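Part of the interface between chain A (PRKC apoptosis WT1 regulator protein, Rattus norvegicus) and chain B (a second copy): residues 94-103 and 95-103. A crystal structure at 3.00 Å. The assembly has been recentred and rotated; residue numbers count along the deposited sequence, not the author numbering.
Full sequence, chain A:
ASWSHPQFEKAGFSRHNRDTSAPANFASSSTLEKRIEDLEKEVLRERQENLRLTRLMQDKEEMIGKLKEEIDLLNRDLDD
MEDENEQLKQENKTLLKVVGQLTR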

ATOM      1  N   THR A  94      -4.549 -26.773  32.286  1.00 67.29           N
ATOM      2  CA  THR A  94      -3.795 -27.438  33.341  1.00 58.94           C
ATOM      3  C   THR A  94      -4.326 -27.009  34.703  1.00 49.46           C
ATOM      4  O   THR A  94      -4.591 -27.853  35.557  1.00 52.19           O
ATOM      5  CB  THR A  94      -2.282 -27.139  33.254  1.00 54.89           C
ATOM      6  OG1 THR A  94      -1.680 -27.994  32.273  1.00 68.01           O
ATOM      7  CG2 THR A  94      -1.607 -27.379  34.597  1.00 57.42           C
ATOM      8  N   LEU A  95      -4.484 -25.702  34.904  1.00 42.23           N
ATOM      9  CA  LEU A  95      -5.004 -25.208  36.179  1.00 50.07           C
ATOM     10  C   LEU A  95      -6.404 -25.746  36.487  1.00 56.11           C
ATOM     11  O   LEU A  95      -6.693 -26.124  37.632  1.00 66.85           O
ATOM     12  CB  LEU A  95      -5.023 -23.680  36.182  1.00 47.64           C
ATOM     13  CG  LEU A  95      -3.652 -23.025  36.341  1.00 48.97           C
ATOM     14  CD1 LEU A  95      -3.773 -21.515  36.266  1.00 41.37           C
ATOM     15  CD2 LEU A  95      -3.012 -23.450  37.653  1.00 33.37           C
ATOM     16  N   LEU A  96      -7.253 -25.822  35.463  1.00 58.96           N
ATOM     17  CA  LEU A  96      -8.591 -26.387  35.640  1.00 62.57           C
ATOM     18  C   LEU A  96      -8.495 -27.842  36.091  1.00 66.69           C
ATOM     19  O   LEU A  96      -9.198 -28.270  37.013  1.00 73.25           O
ATOM     20  CB  LEU A  96      -9.408 -26.279  34.349  1.00 59.49           C
ATOM     21  CG  LEU A  96     -10.203 -24.979  34.184  1.00 83.53           C
ATOM     22  CD1 LEU A  96     -10.640 -24.776  32.740  1.00 80.28           C
ATOM     23  CD2 LEU A  96     -11.403 -24.960  35.118  1.00 81.46           C
ATOM     24  N   LYS A  97      -7.606 -28.591  35.444  1.00 74.74           N
ATOM     25  CA  LYS A  97      -7.373 -29.986  35.800  1.00 58.72           C
ATOM     26  C   LYS A  97      -6.917 -30.130  37.253  1.00 66.10           C
ATOM     27  O   LYS A  97      -7.399 -31.002  37.975  1.00 76.57           O
ATOM     28  CB  LYS A  97      -6.340 -30.611  34.858  1.00 57.16           C
ATOM     29  CG  LYS A  97      -6.118 -32.098  35.084  1.00 86.13           C
ATOM     30  CD  LYS A  97      -5.305 -32.720  33.959  1.00 57.24           C
ATOM     31  N   VAL A  98      -5.986 -29.273  37.667  1.00 62.53           N
ATOM     32  CA  VAL A  98      -5.479 -29.272  39.036  1.00 64.55           C
ATOM     33  C   VAL A  98      -6.613 -29.030  40.019  1.00 69.43           C
ATOM     34  O   VAL A  98      -6.730 -29.728  41.036  1.00 71.09           O
ATOM     35  CB  VAL A  98      -4.392 -28.201  39.239  1.00 57.09           C
ATOM     36  CG1 VAL A  98      -3.996 -28.107  40.712  1.00 42.83           C
ATOM     37  CG2 VAL A  98      -3.189 -28.523  38.391  1.00 53.20           C
ATOM     38  N   VAL A  99      -7.456 -28.048  39.711  1.00 60.08           N
ATOM     39  CA  VAL A  99      -8.589 -27.755  40.583  1.00 65.13           C
ATOM     40  C   VAL A  99      -9.494 -28.982  40.659  1.00 72.30           C
ATOM     41  O   VAL A  99     -10.030 -29.308  41.720  1.00 98.53           O
ATOM     42  CB  VAL A  99      -9.403 -26.536  40.092  1.00 82.33           C
ATOM     43  CG1 VAL A  99     -10.679 -26.378  40.908  1.00 55.36           C
ATOM     44  CG2 VAL A  99      -8.574 -25.272  40.180  1.00 63.99           C
ATOM     45  N   GLY A 100      -9.636 -29.674  39.532  1.00 77.33           N
ATOM     46  CA  GLY A 100     -10.435 -30.887  39.488  1.00 85.81           C
ATOM     47  C   GLY A 100      -9.894 -32.011  40.359  1.00 91.96           C
ATOM     48  O   GLY A 100     -10.659 -32.690  41.044  1.00 91.23           O
ATOM     49  N   GLN A 101      -8.577 -32.202  40.345  1.00 85.48           N
ATOM     50  CA  GLN A 101      -7.955 -33.238  41.169  1.00 83.68           C
ATOM     51  C   GLN A 101      -7.958 -32.900  42.650  1.00 76.79           C
ATOM     52  O   GLN A 101      -8.092 -33.794  43.483  1.00 93.98           O
ATOM     53  CB  GLN A 101      -6.532 -33.552  40.708  1.00 80.87           C
ATOM     54  CG  GLN A 101      -6.482 -34.310  39.398  1.00 89.08           C
ATOM     55  CD  GLN A 101      -5.220 -35.135  39.260  1.00110.79           C
ATOM     56  OE1 GLN A 101      -4.388 -35.178  40.168  1.00 93.13           O
ATOM     57  NE2 GLN A 101      -5.095 -35.837  38.140  1.00115.09           N
ATOM     58  N   LEU A 102      -7.791 -31.629  42.994  1.00 81.82           N
ATOM     59  CA  LEU A 102      -7.809 -31.278  44.407  1.00 84.67           C
ATOM     60  C   LEU A 102      -9.232 -31.466  44.925  1.00 96.56           C
ATOM     61  O   LEU A 102      -9.521 -32.444  45.617  1.00117.04           O
ATOM     62  CB  LEU A 102      -7.329 -29.844  44.637  1.00 90.47           C
ATOM     63  CG  LEU A 102      -5.855 -29.566  44.331  1.00 94.38           C
ATOM     64  CD1 LEU A 102      -5.470 -28.147  44.728  1.00 93.68           C
ATOM     65  CD2 LEU A 102      -4.953 -30.581  45.013  1.00 61.06           C
ATOM     66  N   THR A 103     -10.124 -30.543  44.587  1.00 96.66           N
ATOM     67  CA  THR A 103     -11.519 -30.672  44.986  1.00104.92           C
ATOM     68  C   THR A 103     -12.368 -31.170  43.818  1.00113.05           C
ATOM     69  O   THR A 103     -12.357 -32.357  43.486  1.00116.73           O
ATOM     70  CB  THR A 103     -12.085 -29.346  45.508  1.00100.92           C
TER
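Chain B (95-103) LLKVVGQLT

A parallel pair of helices in register is a common way for two copies of one protein to pair, and this segment illustrates it well. Chain B continues here as a helix, with phi near -60° and psi near -40° from Leu B95 to Gln B101, and bonds such as Val B99 N to Leu B95 O (2.9 Å) repeat those of chain A, where Val A99 N reaches Leu A95 O at 2.9 Å. The two helices run in the same general direction, their axes crossing at 26° and approaching to 9.7 Å. Like residues face like: the CA atoms of Leu A95 and Leu B95 lie 6.4 Å apart, those of Val A99 and Val B99 6.2 Å, and those of Leu A102 and Leu B102 7.2 Å. The spacing of four and then three residues is the heptad rhythm, which returns a side chain to the same face of a helix after about two turns.

The side chains follow this register. Leu B95 points toward chain A in the m, t rotamer that Leu A95 also adopts; CB of Leu B95 lies 4.1 Å from CB of Leu A95, while CD1 of Leu B95 reaches CG of Leu A96 at 3.9 Å. Leu B96, pointing sideways, brings its CD1 to 3.8 Å from CD2 of Leu A95, widening the apolar layer. One turn on, CG2 of Val B99 meets CG2 of Val A99 at 3.6 Å, and CG1 of Val B99 lies 4.0 Å from CG1 of Val A98. Leu B102 closes the series, its CB 3.7 Å from CD1 of Leu A102. Lys B97 and Gln B101 lie out of reach of chain A. No hydrogen bond crosses between the modelled atoms, so these stretches meet through apolar packing, burying 507 Å² in total.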

ATOM      1  N   LEU B  95      -7.878 -18.786  38.924  1.00 47.41           N
ATOM      2  CA  LEU B  95      -7.705 -20.222  39.140  1.00 42.64           C
ATOM      3  C   LEU B  95      -6.484 -20.538  39.996  1.00 42.61           C
ATOM      4  O   LEU B  95      -6.527 -21.394  40.878  1.00 76.58           O
ATOM      5  CB  LEU B  95      -7.593 -20.938  37.793  1.00 47.98           C
ATOM      6  CG  LEU B  95      -8.907 -21.051  37.017  1.00 54.14           C
ATOM      7  CD1 LEU B  95      -8.685 -21.716  35.669  1.00 60.03           C
ATOM      8  CD2 LEU B  95      -9.952 -21.800  37.832  1.00 44.75           C
ATOM      9  N   LEU B  96      -5.402 -19.818  39.741  1.00 36.71           N
ATOM     10  CA  LEU B  96      -4.178 -19.946  40.512  1.00 44.13           C
ATOM     11  C   LEU B  96      -4.436 -19.562  41.960  1.00 55.88           C
ATOM     12  O   LEU B  96      -3.953 -20.213  42.882  1.00 59.75           O
ATOM     13  CB  LEU B  96      -3.074 -19.083  39.911  1.00 38.69           C
ATOM     14  CG  LEU B  96      -1.649 -19.485  40.256  1.00 43.05           C
ATOM     15  CD1 LEU B  96      -1.461 -20.981  40.076  1.00 52.61           C
ATOM     16  CD2 LEU B  96      -0.748 -18.727  39.335  1.00 60.27           C
ATOM     17  N   LYS B  97      -5.188 -18.482  42.144  1.00 48.83           N
ATOM     18  CA  LYS B  97      -5.557 -18.012  43.474  1.00 51.92           C
ATOM     19  C   LYS B  97      -6.339 -19.102  44.221  1.00 50.64           C
ATOM     20  O   LYS B  97      -6.077 -19.399  45.397  1.00 70.13           O
ATOM     21  CB  LYS B  97      -6.370 -16.723  43.338  1.00 53.78           C
ATOM     22  CG  LYS B  97      -6.364 -15.801  44.532  1.00 69.46           C
ATOM     23  CD  LYS B  97      -6.813 -14.413  44.087  1.00 85.25           C
ATOM     24  CE  LYS B  97      -6.671 -13.377  45.188  1.00124.98           C
ATOM     25  NZ  LYS B  97      -6.942 -12.001  44.675  1.00103.39           N
ATOM     26  N   VAL B  98      -7.284 -19.711  43.508  1.00 39.06           N
ATOM     27  CA  VAL B  98      -8.104 -20.792  44.043  1.00 39.38           C
ATOM     28  C   VAL B  98      -7.270 -21.981  44.473  1.00 47.36           C
ATOM     29  O   VAL B  98      -7.447 -22.512  45.566  1.00 55.49           O
ATOM     30  CB  VAL B  98      -9.126 -21.265  43.009  1.00 36.17           C
ATOM     31  CG1 VAL B  98      -9.885 -22.481  43.522  1.00 45.15           C
ATOM     32  CG2 VAL B  98     -10.070 -20.151  42.708  1.00 47.92           C
ATOM     33  N   VAL B  99      -6.350 -22.391  43.608  1.00 51.47           N
ATOM     34  CA  VAL B  99      -5.476 -23.512  43.916  1.00 49.70           C
ATOM     35  C   VAL B  99      -4.633 -23.171  45.130  1.00 42.45           C
ATOM     36  O   VAL B  99      -4.363 -24.020  45.974  1.00 64.49           O
ATOM     37  CB  VAL B  99      -4.573 -23.862  42.732  1.00 42.35           C
ATOM     38  CG1 VAL B  99      -3.577 -24.926  43.127  1.00 46.22           C
ATOM     39  CG2 VAL B  99      -5.411 -24.358  41.583  1.00 50.71           C
ATOM     40  N   GLY B 100      -4.244 -21.905  45.215  1.00 53.94           N
ATOM     41  CA  GLY B 100      -3.466 -21.401  46.329  1.00 72.58           C
ATOM     42  C   GLY B 100      -4.250 -21.571  47.612  1.00 71.95           C
ATOM     43  O   GLY B 100      -3.684 -21.900  48.653  1.00 75.28           O
ATOM     44  N   GLN B 101      -5.559 -21.348  47.540  1.00 62.60           N
ATOM     45  CA  GLN B 101      -6.400 -21.538  48.719  1.00 46.88           C
ATOM     46  C   GLN B 101      -6.543 -23.018  49.084  1.00 51.00           C
ATOM     47  O   GLN B 101      -6.550 -23.372  50.262  1.00 79.76           O
ATOM     48  CB  GLN B 101      -7.781 -20.915  48.515  1.00 58.28           C
ATOM     49  CG  GLN B 101      -7.775 -19.398  48.476  1.00 59.54           C
ATOM     50  CD  GLN B 101      -9.113 -18.806  48.868  1.00 92.78           C
ATOM     51  OE1 GLN B 101     -10.040 -19.527  49.240  1.00 88.22           O
ATOM     52  NE2 GLN B 101      -9.222 -17.484  48.792  1.00114.08           N
ATOM     53  N   LEU B 102      -6.658 -23.878  48.078  1.00 60.65           N
ATOM     54  CA  LEU B 102      -6.803 -25.314  48.318  1.00 47.06           C
ATOM     55  C   LEU B 102      -5.502 -25.989  48.765  1.00 55.47           C
ATOM     56  O   LEU B 102      -5.488 -27.179  49.072  1.00 61.36           O
ATOM     57  CB  LEU B 102      -7.316 -25.996  47.051  1.00 41.98           C
ATOM     58  CG  LEU B 102      -8.718 -25.603  46.581  1.00 57.14           C
ATOM     59  CD1 LEU B 102      -9.159 -26.452  45.394  1.00 48.60           C
ATOM     60  CD2 LEU B 102      -9.725 -25.676  47.717  1.00 58.35           C
ATOM     61  N   THR B 103      -4.413 -25.226  48.800  1.00 70.08           N
ATOM     62  CA  THR B 103      -3.110 -25.733  49.235  1.00 90.84           C
ATOM     63  C   THR B 103      -2.772 -25.315  50.666  1.00 98.31           C
ATOM     64  O   THR B 103      -2.197 -26.099  51.426  1.00 98.33           O
ATOM     65  CB  THR B 103      -1.974 -25.302  48.280  1.00 84.64           C
ATOM     66  OG1 THR B 103      -2.028 -23.886  48.076  1.00 90.10           O
ATOM     67  CG2 THR B 103      -2.128 -25.997  46.937  1.00 55.87           C
TER